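Local coordinates for transcriptional regulator KdgR (Pseudomonas aeruginosa, PDB 5Y6I), which probably binds DNA and regulates transcription as a member of the IclR family, pairing a helix-turn-helix domain with a C-terminal domain of the GAF-like type, at residues 212-216 with 248-252; 93-97 with 113-117; 153-158 with 189-194; 61-65 with 76-80. One frame throughout, in Å; residues are numbered along the deposited sequence.

Interactions 1, 2 and 3 lie in the C-terminal domain and are mostly buried. Interactions 1 and 2 set helices 244-258 and 93-108 on one face of its five-stranded sheet, and they touch where Val-216 CG1 lies 3.8 Å from Val-93 CG2. On the other face is helix 150-158, the first partner of interaction 3, whose Val-154 CG2 comes within 3.5 Å of Ser-213 CB. Both sheet contacts lack hydrogen bonds between their segments; interaction 3 adds one arginine-carbonyl bond to apolar packing. Interaction 4, its centre about 33 to 40 Å from the centres of the others, belongs to the presumed DNA-binding end and relies on backbone hydrogen bonds; it is only partly buried and faces the second subunit.

Interaction 1: residues 212-216 with 248-252; sequences LSAPV and LLATT
Strand 212-216 has beta backbone angles (phi -93 to -149°, psi 131 to 154°) and packs against helix 248-252, nearly parallel to it, with a signed crossing angle of -19° and a closest axis approach of 8.5 Å. Register is set by CA atoms at 6.7 Å for Ala-214 with Leu-249 and 5.7 Å for Val-216 with Thr-252. Leu-248 (t, p) points toward the strand; its CD2 lies 3.5 Å from Leu-212 CD2, and its CG 3.9 Å from Ala-214 CB. Leu-249 leaves its CA sideways, yet in its m, t rotamer CD2 reaches Ala-214 CB at 4.0 Å. Such helix-on-sheet packing belongs to the GAF-like core of the IclR C-terminal domain; Ser-213 and Pro-215 point away, to helix 150-158 on the opposite face. One turn on from Leu-248, Thr-252, chi1 p, presents OG1 3.7 Å from Ala-214 CB, while its CG2 is 3.9 Å from Val-216 CG2. Thr-252 OG1 also lies 3.0 Å from Leu-248 O and 3.1 Å from Leu-249 O.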
loop_
_atom_site.group_PDB
_atom_site.type_symbol
_atom_site.label_atom_id
_atom_site.label_comp_id
_atom_site.label_asym_id
_atom_site.label_seq_id
_atom_site.Cartn_x
_atom_site.Cartn_y
_atom_site.Cartn_z
ATOM N N LEU A 212 16.250 -5.126 -21.121
ATOM C CA LEU A 212 15.163 -4.170 -21.217
ATOM C C LEU A 212 14.438 -4.229 -19.887
ATOM O O LEU A 212 14.253 -5.318 -19.338
ATOM C CB LEU A 212 14.224 -4.508 -22.370
ATOM C CG LEU A 212 13.260 -3.438 -22.862
ATOM C CD1 LEU A 212 14.016 -2.437 -23.719
ATOM C CD2 LEU A 212 12.108 -4.066 -23.639
ATOM N N SER A 213 14.056 -3.063 -19.364
ATOM C CA SER A 213 13.578 -2.955 -17.994
ATOM C C SER A 213 12.466 -1.928 -17.881
ATOM O O SER A 213 12.569 -0.829 -18.437
ATOM C CB SER A 213 14.702 -2.543 -17.055
ATOM O OG SER A 213 15.784 -3.434 -17.159
ATOM N N ALA A 214 11.443 -2.273 -17.098
ATOM C CA ALA A 214 10.330 -1.402 -16.772
ATOM C C ALA A 214 9.967 -1.587 -15.308
ATOM O O ALA A 214 10.193 -2.662 -14.736
ATOM C CB ALA A 214 9.098 -1.697 -17.637
ATOM N N PRO A 215 9.415 -0.558 -14.678
ATOM C CA PRO A 215 9.070 -0.643 -13.259
ATOM C C PRO A 215 7.633 -1.084 -13.012
ATOM O O PRO A 215 6.730 -0.861 -13.828
ATOM C CB PRO A 215 9.265 0.799 -12.774
ATOM C CG PRO A 215 8.901 1.627 -13.992
ATOM C CD PRO A 215 9.407 0.827 -15.179
ATOM N N VAL A 216 7.439 -1.681 -11.832
ATOM C CA VAL A 216 6.135 -2.130 -11.342
ATOM C C VAL A 216 5.787 -1.362 -10.066
ATOM O O VAL A 216 6.602 -1.291 -9.135
ATOM C CB VAL A 216 6.131 -3.647 -11.084
ATOM C CG1 VAL A 216 4.765 -4.096 -10.607
ATOM C CG2 VAL A 216 6.601 -4.425 -12.359
ATOM N N LEU A 248 6.589 -5.902 -22.794
ATOM C CA LEU A 248 7.138 -5.613 -21.473
ATOM C C LEU A 248 6.239 -4.665 -20.704
ATOM O O LEU A 248 5.904 -4.915 -19.537
ATOM C CB LEU A 248 8.536 -5.009 -21.597
ATOM C CG LEU A 248 9.166 -4.592 -20.259
ATOM C CD1 LEU A 248 9.160 -5.701 -19.205
ATOM C CD2 LEU A 248 10.568 -4.084 -20.493
ATOM N N LEU A 249 5.831 -3.569 -21.354
ATOM C CA LEU A 249 5.004 -2.561 -20.695
ATOM C C LEU A 249 3.601 -3.091 -20.414
ATOM O O LEU A 249 3.082 -2.934 -19.302
ATOM C CB LEU A 249 4.958 -1.287 -21.542
ATOM C CG LEU A 249 6.256 -0.443 -21.568
ATOM C CD1 LEU A 249 6.178 0.750 -22.527
ATOM C CD2 LEU A 249 6.601 0.034 -20.164
ATOM N N ALA A 250 2.973 -3.724 -21.407
ATOM C CA ALA A 250 1.682 -4.362 -21.177
ATOM C C ALA A 250 1.729 -5.282 -19.963
ATOM O O ALA A 250 0.823 -5.258 -19.116
ATOM C CB ALA A 250 1.258 -5.140 -22.418
ATOM N N THR A 251 2.787 -6.090 -19.850
ATOM C CA THR A 251 2.935 -6.950 -18.680
ATOM C C THR A 251 3.049 -6.122 -17.405
ATOM O O THR A 251 2.364 -6.391 -16.414
ATOM C CB THR A 251 4.170 -7.838 -18.822
ATOM O OG1 THR A 251 4.079 -8.622 -20.017
ATOM C CG2 THR A 251 4.292 -8.757 -17.626
ATOM N N THR A 252 3.919 -5.104 -17.406
ATOM C CA THR A 252 4.166 -4.387 -16.158
ATOM C C THR A 252 3.018 -3.453 -15.789
ATOM O O THR A 252 2.669 -3.340 -14.606
ATOM C CB THR A 252 5.500 -3.647 -16.232
ATOM O OG1 THR A 252 5.576 -2.855 -17.429
ATOM C CG2 THR A 252 6.608 -4.660 -16.258
#

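Interaction 2: residues 93-97 with 113-117; sequences VLKSA and FLAVW
In the GAF-like domain of this IclR-family protein, the first turn of helix 93-108 lies against strand 111-118 of the central sheet. The segments run nearly antiparallel, at 164°, and their axes come no closer than 10.4 Å; CA atoms are 8.1 Å apart for Ala-97 and Leu-114 and 9.1 Å for Val-93 and Val-116. That spacing is bridged almost wholly by side chains, with no hydrogen bond across. In the extended strand Leu-114 and Val-116 point to the helix, whereas Ala-115 points away. Leu-114 (t, p) is the main bump: its CD2 enters a hollow on the helix between Ala-97 CB (3.8 Å), Val-93 O (4.1 Å) and Leu-94 CD1 (4.1 Å). The small alanine lets this methyl approach closely. Val-116, chi1 m, is a shallower bump, and its CG1 meets Val-93 CG1, from a p rotamer, at 4.4 Å. Val-93 also packs on Ala-224 and Ala-225 of the adjoining strand 223-232, the next part of the same face. Leu-94, on the exposed side of the contact, starts sideways with chi1 at -99°, between wells, and chi2 p; its end comes nearer the strand, with Leu-94 CD1 4.0 Å from Val-116 CG1.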
loop_
_atom_site.group_PDB
_atom_site.type_symbol
_atom_site.label_atom_id
_atom_site.label_comp_id
_atom_site.label_asym_id
_atom_site.label_seq_id
_atom_site.Cartn_x
_atom_site.Cartn_y
_atom_site.Cartn_z
ATOM N N VAL A 93 3.916 -7.971 -4.726
ATOM C CA VAL A 93 4.318 -7.999 -6.120
ATOM C C VAL A 93 4.880 -9.361 -6.493
ATOM O O VAL A 93 4.850 -9.740 -7.662
ATOM C CB VAL A 93 5.332 -6.874 -6.406
ATOM C CG1 VAL A 93 6.684 -7.202 -5.787
ATOM C CG2 VAL A 93 5.439 -6.613 -7.902
ATOM N N LEU A 94 5.378 -10.130 -5.527
ATOM C CA LEU A 94 5.903 -11.444 -5.882
ATOM C C LEU A 94 4.776 -12.386 -6.264
ATOM O O LEU A 94 4.923 -13.187 -7.194
ATOM C CB LEU A 94 6.727 -12.017 -4.735
ATOM C CG LEU A 94 8.234 -11.803 -4.945
ATOM C CD1 LEU A 94 8.587 -10.334 -5.137
ATOM C CD2 LEU A 94 9.070 -12.435 -3.827
ATOM N N LYS A 95 3.638 -12.288 -5.567
ATOM C CA LYS A 95 2.443 -13.040 -5.946
ATOM C C LYS A 95 1.896 -12.558 -7.285
ATOM O O LYS A 95 1.802 -13.331 -8.248
ATOM C CB LYS A 95 1.383 -12.919 -4.846
ATOM C CG LYS A 95 0.028 -13.592 -5.149
ATOM C CD LYS A 95 -1.083 -12.578 -5.487
ATOM C CE LYS A 95 -2.136 -13.200 -6.410
ATOM N NZ LYS A 95 -3.071 -12.209 -7.036
ATOM N N SER A 96 1.564 -11.264 -7.380
ATOM C CA SER A 96 0.845 -10.771 -8.555
ATOM C C SER A 96 1.664 -10.919 -9.834
ATOM O O SER A 96 1.090 -11.004 -10.927
ATOM C CB SER A 96 0.451 -9.294 -8.381
ATOM O OG SER A 96 0.132 -8.970 -7.037
ATOM N N ALA A 97 2.995 -10.918 -9.735
ATOM C CA ALA A 97 3.828 -10.911 -10.935
ATOM C C ALA A 97 4.111 -12.302 -11.491
ATOM O O ALA A 97 4.416 -12.425 -12.683
ATOM C CB ALA A 97 5.158 -10.218 -10.652
ATOM N N PHE A 113 13.025 -11.513 -15.806
ATOM C CA PHE A 113 13.255 -11.633 -14.371
ATOM C C PHE A 113 12.594 -10.485 -13.610
ATOM O O PHE A 113 12.293 -9.421 -14.165
ATOM C CB PHE A 113 14.758 -11.716 -14.026
ATOM C CG PHE A 113 15.607 -10.548 -14.517
ATOM C CD1 PHE A 113 15.988 -9.531 -13.649
ATOM C CD2 PHE A 113 16.115 -10.532 -15.813
ATOM C CE1 PHE A 113 16.818 -8.482 -14.097
ATOM C CE2 PHE A 113 16.939 -9.499 -16.265
ATOM C CZ PHE A 113 17.289 -8.475 -15.414
ATOM N N LEU A 114 12.335 -10.737 -12.330
ATOM C CA LEU A 114 11.796 -9.730 -11.426
ATOM C C LEU A 114 12.844 -9.413 -10.367
ATOM O O LEU A 114 13.440 -10.325 -9.777
ATOM C CB LEU A 114 10.500 -10.204 -10.766
ATOM C CG LEU A 114 9.646 -9.126 -10.080
ATOM C CD1 LEU A 114 8.943 -8.245 -11.111
ATOM C CD2 LEU A 114 8.624 -9.774 -9.168
ATOM N N ALA A 115 13.083 -8.125 -10.155
ATOM C CA ALA A 115 13.981 -7.654 -9.119
ATOM C C ALA A 115 13.239 -6.689 -8.212
ATOM O O ALA A 115 12.354 -5.953 -8.660
ATOM C CB ALA A 115 15.201 -6.964 -9.707
ATOM N N VAL A 116 13.606 -6.713 -6.931
ATOM C CA VAL A 116 13.136 -5.753 -5.937
ATOM C C VAL A 116 14.347 -5.066 -5.321
ATOM O O VAL A 116 15.490 -5.466 -5.536
ATOM C CB VAL A 116 12.287 -6.416 -4.839
ATOM C CG1 VAL A 116 11.107 -7.217 -5.461
ATOM C CG2 VAL A 116 13.189 -7.302 -3.959
ATOM N N TRP A 117 14.082 -4.029 -4.532
ATOM C CA TRP A 117 15.137 -3.195 -3.960
ATOM C C TRP A 117 15.464 -3.671 -2.547
ATOM O O TRP A 117 14.603 -3.651 -1.660
ATOM C CB TRP A 117 14.721 -1.724 -3.970
ATOM C CG TRP A 117 15.749 -0.780 -3.463
ATOM C CD1 TRP A 117 15.804 -0.192 -2.217
ATOM C CD2 TRP A 117 16.919 -0.342 -4.160
ATOM N NE1 TRP A 117 16.906 0.621 -2.126
ATOM C CE2 TRP A 117 17.612 0.545 -3.300
ATOM C CE3 TRP A 117 17.428 -0.577 -5.435
ATOM C CZ2 TRP A 117 18.795 1.180 -3.677
ATOM C CZ3 TRP A 117 18.607 0.056 -5.809
ATOM C CH2 TRP A 117 19.280 0.916 -4.930
#

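Interaction 3: residues 153-158 with 189-194; sequences LVFAAF and LLEGIR
Two helices of the C-terminal, GAF-like domain cross almost perpendicularly, with Ile-193 as a knob in a hole formed by Leu-153, Val-154, Ala-157 and Phe-158. The segment axes of 153-158 and 189-194 approach to 8.6 Å with a signed crossing angle of -93°, and the nearest CA atoms, Ala-157 and Leu-190, are 4.7 Å apart. Ala-157 has only a methyl at the crossing, so the backbones come close: its CB lies 4.0 Å from Leu-190 O and 3.6 Å from Ile-193 CB. Ile-193 (m, t) extends CD1 to within 3.9 Å of Leu-153 CB, while its CG2 lies 4.3 Å from Val-154 CG2 and 4.2 Å from Phe-158 CE1. Leu-190 (m, t) points toward the other helix and places CD1 3.8 Å from Ala-156 O. At one end, Leu-189 (t, p) leaves its CA sideways, yet its CD2 reaches Leu-153 CD1 at 3.8 Å; Leu-153 has chi1 m and chi2 at -149°, between wells. In the sheet, His-199 of strand 199-202 touches Leu-153 and Ile-193. Phe-158 (chi1 m, chi2 87°) receives Arg-194 CG over one ring face, 4.2 Å from Phe-158 CZ. Arg-194, with chi1 m and chi2 and chi3 t, then carries its guanidinium edge to the end of helix 150-158, where NE donates to Ala-157 O at 3.1 Å with an N-H...O angle of 170°.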
loop_
_atom_site.group_PDB
_atom_site.type_symbol
_atom_site.label_atom_id
_atom_site.label_comp_id
_atom_site.label_asym_id
_atom_site.label_seq_id
_atom_site.Cartn_x
_atom_site.Cartn_y
_atom_site.Cartn_z
ATOM N N LEU A 153 19.176 0.959 -13.454
ATOM C CA LEU A 153 18.869 2.309 -13.920
ATOM C C LEU A 153 17.404 2.664 -13.687
ATOM O O LEU A 153 17.094 3.801 -13.315
ATOM C CB LEU A 153 19.242 2.473 -15.395
ATOM C CG LEU A 153 20.737 2.363 -15.722
ATOM C CD1 LEU A 153 21.130 3.221 -16.917
ATOM C CD2 LEU A 153 21.572 2.756 -14.533
ATOM N N VAL A 154 16.487 1.715 -13.894
ATOM C CA VAL A 154 15.083 2.011 -13.626
ATOM C C VAL A 154 14.891 2.344 -12.152
ATOM O O VAL A 154 14.262 3.348 -11.806
ATOM C CB VAL A 154 14.171 0.853 -14.059
ATOM C CG1 VAL A 154 12.698 1.197 -13.662
ATOM C CG2 VAL A 154 14.303 0.587 -15.556
ATOM N N PHE A 155 15.452 1.524 -11.263
ATOM C CA PHE A 155 15.455 1.854 -9.841
ATOM C C PHE A 155 15.939 3.292 -9.602
ATOM O O PHE A 155 15.208 4.125 -9.053
ATOM C CB PHE A 155 16.317 0.836 -9.075
ATOM C CG PHE A 155 15.603 -0.485 -8.762
ATOM C CD1 PHE A 155 14.381 -0.500 -8.114
ATOM C CD2 PHE A 155 16.168 -1.707 -9.116
ATOM C CE1 PHE A 155 13.736 -1.700 -7.814
ATOM C CE2 PHE A 155 15.519 -2.920 -8.828
ATOM C CZ PHE A 155 14.302 -2.905 -8.170
ATOM N N ALA A 156 17.157 3.618 -10.045
ATOM C CA ALA A 156 17.653 4.980 -9.866
ATOM C C ALA A 156 16.706 6.004 -10.467
ATOM O O ALA A 156 16.597 7.130 -9.960
ATOM C CB ALA A 156 19.038 5.135 -10.496
ATOM N N ALA A 157 16.026 5.644 -11.552
ATOM C CA ALA A 157 15.144 6.615 -12.183
ATOM C C ALA A 157 13.936 6.915 -11.307
ATOM O O ALA A 157 13.455 8.052 -11.291
ATOM C CB ALA A 157 14.697 6.111 -13.555
ATOM N N PHE A 158 13.450 5.923 -10.553
ATOM C CA PHE A 158 12.165 6.045 -9.895
ATOM C C PHE A 158 12.222 6.114 -8.375
ATOM O O PHE A 158 11.306 6.682 -7.780
ATOM C CB PHE A 158 11.254 4.895 -10.331
ATOM C CG PHE A 158 10.789 5.019 -11.747
ATOM C CD1 PHE A 158 11.553 4.523 -12.789
ATOM C CD2 PHE A 158 9.616 5.696 -12.043
ATOM C CE1 PHE A 158 11.137 4.660 -14.103
ATOM C CE2 PHE A 158 9.197 5.840 -13.358
ATOM C CZ PHE A 158 9.963 5.318 -14.390
ATOM N N LEU A 189 19.591 11.534 -18.090
ATOM C CA LEU A 189 19.185 10.179 -18.440
ATOM C C LEU A 189 18.071 9.674 -17.525
ATOM O O LEU A 189 17.131 9.023 -17.992
ATOM C CB LEU A 189 20.388 9.229 -18.417
ATOM C CG LEU A 189 19.957 7.775 -18.624
ATOM C CD1 LEU A 189 19.708 7.457 -20.096
ATOM C CD2 LEU A 189 20.960 6.814 -18.026
ATOM N N LEU A 190 18.143 9.974 -16.230
ATOM C CA LEU A 190 17.076 9.563 -15.310
ATOM C C LEU A 190 15.756 10.250 -15.636
ATOM O O LEU A 190 14.686 9.654 -15.506
ATOM C CB LEU A 190 17.491 9.848 -13.867
ATOM C CG LEU A 190 18.805 9.158 -13.502
ATOM C CD1 LEU A 190 19.038 9.158 -12.000
ATOM C CD2 LEU A 190 18.775 7.728 -14.055
ATOM N N GLU A 191 15.815 11.500 -16.069
ATOM C CA GLU A 191 14.611 12.152 -16.564
ATOM C C GLU A 191 14.103 11.464 -17.827
ATOM O O GLU A 191 12.897 11.452 -18.091
ATOM C CB GLU A 191 14.913 13.637 -16.797
ATOM C CG GLU A 191 13.878 14.436 -17.563
ATOM C CD GLU A 191 14.281 15.892 -17.660
ATOM O OE1 GLU A 191 13.462 16.747 -18.082
ATOM O OE2 GLU A 191 15.435 16.178 -17.292
ATOM N N GLY A 192 15.003 10.872 -18.609
ATOM C CA GLY A 192 14.570 10.157 -19.795
ATOM C C GLY A 192 13.844 8.878 -19.450
ATOM O O GLY A 192 12.786 8.583 -20.010
ATOM N N ILE A 193 14.390 8.107 -18.509
ATOM C CA ILE A 193 13.792 6.822 -18.176
ATOM C C ILE A 193 12.365 7.001 -17.642
ATOM O O ILE A 193 11.518 6.109 -17.807
ATOM C CB ILE A 193 14.709 6.076 -17.182
ATOM C CG1 ILE A 193 16.144 6.044 -17.705
ATOM C CG2 ILE A 193 14.255 4.653 -16.972
ATOM C CD1 ILE A 193 17.131 5.410 -16.743
ATOM N N ARG A 194 12.059 8.152 -17.023
ATOM C CA ARG A 194 10.683 8.398 -16.589
ATOM C C ARG A 194 9.791 8.854 -17.733
ATOM O O ARG A 194 8.677 8.345 -17.903
ATOM C CB ARG A 194 10.618 9.456 -15.503
ATOM C CG ARG A 194 11.482 9.252 -14.332
ATOM C CD ARG A 194 11.693 10.646 -13.731
ATOM N NE ARG A 194 12.844 10.612 -12.857
ATOM C CZ ARG A 194 13.582 11.668 -12.581
ATOM N NH1 ARG A 194 13.297 12.850 -13.121
ATOM N NH2 ARG A 194 14.621 11.534 -11.779
#

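Interaction 4: residues 61-65 with 76-80; sequences ASGFA and LGREA
Two backbone hydrogen bonds join the segments: Gly-77 N to Phe-64 O at 2.9 Å, nearly straight at 171°, and Glu-79 N to Gly-63 O at 3.2 Å and 146°. Between them Gly-77 CA makes a CA-H...O contact with Gly-63 O at 3.0 Å. Both glycines have a geometric reason. Gly-63 ends helix 49-61 in a Schellman motif; its positive phi (77°, psi -4°) suits a residue without a side chain, and a CB there would be a tight 3.1 Å from Glu-79 CG. Gly-77, the N-cap of helix 78-88, has phi -84° and psi 177°, and a CB there would fall 1.7 Å from Gly-63 O. Next, Ala-65 and Leu-76 form an antiparallel non-hydrogen-bonded pair, CA to CA 4.3 Å, side chains diverging. Farther out, Phe-64 (chi1 m, chi2 87°) turns its ring face to Glu-79 CB, 3.6 Å from the ring centroid and 13° off the normal, a CH-pi contact. Glu-79 (m, m) brings CG 3.2 Å from Ser-62 O. The contact closes the base of the two-stranded wing, 65-67 with 74-76, of a winged helix-turn-helix: Leu-76 and Phe-64 rest on Leu-26 of helix 18-31, and helix 78-88 leaves toward the C-terminal domain, its Ala-80 packing on Val-83 of the second subunit.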
loop_
_atom_site.group_PDB
_atom_site.type_symbol
_atom_site.label_atom_id
_atom_site.label_comp_id
_atom_site.label_asym_id
_atom_site.label_seq_id
_atom_site.Cartn_x
_atom_site.Cartn_y
_atom_site.Cartn_z
ATOM N N ALA A 61 -26.340 1.164 6.423
ATOM C CA ALA A 61 -26.526 0.172 7.481
ATOM C C ALA A 61 -25.276 -0.677 7.673
ATOM O O ALA A 61 -24.754 -0.795 8.786
ATOM C CB ALA A 61 -27.722 -0.724 7.159
ATOM N N SER A 62 -24.770 -1.273 6.593
ATOM C CA SER A 62 -23.621 -2.165 6.714
ATOM C C SER A 62 -22.324 -1.441 7.085
ATOM O O SER A 62 -21.282 -2.100 7.213
ATOM C CB SER A 62 -23.439 -2.934 5.409
ATOM O OG SER A 62 -23.303 -2.037 4.324
ATOM N N GLY A 63 -22.358 -0.121 7.276
ATOM C CA GLY A 63 -21.171 0.642 7.581
ATOM C C GLY A 63 -20.275 0.917 6.397
ATOM O O GLY A 63 -19.267 1.618 6.556
ATOM N N PHE A 64 -20.600 0.384 5.219
ATOM C CA PHE A 64 -19.767 0.576 4.045
ATOM C C PHE A 64 -19.894 1.977 3.469
ATOM O O PHE A 64 -19.049 2.375 2.655
ATOM C CB PHE A 64 -20.095 -0.492 2.985
ATOM C CG PHE A 64 -19.319 -1.783 3.168
ATOM C CD1 PHE A 64 -19.793 -2.779 3.984
ATOM C CD2 PHE A 64 -18.106 -1.976 2.542
ATOM C CE1 PHE A 64 -19.079 -3.946 4.170
ATOM C CE2 PHE A 64 -17.388 -3.144 2.728
ATOM C CZ PHE A 64 -17.884 -4.132 3.548
ATOM N N ALA A 65 -20.898 2.739 3.907
ATOM C CA ALA A 65 -21.054 4.123 3.485
ATOM C C ALA A 65 -21.625 4.936 4.638
ATOM O O ALA A 65 -22.202 4.390 5.584
ATOM C CB ALA A 65 -21.939 4.232 2.243
ATOM N N LEU A 76 -17.553 7.021 1.865
ATOM C CA LEU A 76 -17.271 5.658 2.272
ATOM C C LEU A 76 -17.304 5.542 3.778
ATOM O O LEU A 76 -16.849 6.436 4.496
ATOM C CB LEU A 76 -15.923 5.206 1.739
ATOM C CG LEU A 76 -15.863 5.201 0.219
ATOM C CD1 LEU A 76 -14.423 5.332 -0.278
ATOM C CD2 LEU A 76 -16.504 3.936 -0.288
ATOM N N GLY A 77 -17.863 4.433 4.257
ATOM C CA GLY A 77 -17.881 4.156 5.674
ATOM C C GLY A 77 -16.595 3.504 6.155
ATOM O O GLY A 77 -15.675 3.204 5.388
ATOM N N ARG A 78 -16.546 3.283 7.471
ATOM C CA ARG A 78 -15.402 2.614 8.076
ATOM C C ARG A 78 -15.276 1.168 7.612
ATOM O O ARG A 78 -14.159 0.639 7.553
ATOM C CB ARG A 78 -15.497 2.666 9.596
ATOM C CG ARG A 78 -14.933 3.918 10.223
ATOM C CD ARG A 78 -13.502 4.187 9.807
ATOM N NE ARG A 78 -13.199 5.607 9.944
ATOM C CZ ARG A 78 -13.459 6.515 9.008
ATOM N NH1 ARG A 78 -13.165 7.792 9.221
ATOM N NH2 ARG A 78 -14.017 6.151 7.858
ATOM N N GLU A 79 -16.393 0.508 7.289
ATOM C CA GLU A 79 -16.288 -0.819 6.686
ATOM C C GLU A 79 -15.560 -0.763 5.351
ATOM O O GLU A 79 -14.784 -1.665 5.019
ATOM C CB GLU A 79 -17.668 -1.440 6.512
ATOM C CG GLU A 79 -18.153 -2.135 7.754
ATOM C CD GLU A 79 -17.059 -2.958 8.389
ATOM O OE1 GLU A 79 -16.339 -3.684 7.659
ATOM O OE2 GLU A 79 -16.899 -2.863 9.619
ATOM N N ALA A 80 -15.796 0.288 4.571
ATOM C CA ALA A 80 -15.038 0.464 3.342
ATOM C C ALA A 80 -13.552 0.595 3.644
ATOM O O ALA A 80 -12.711 0.012 2.948
ATOM C CB ALA A 80 -15.548 1.693 2.585
#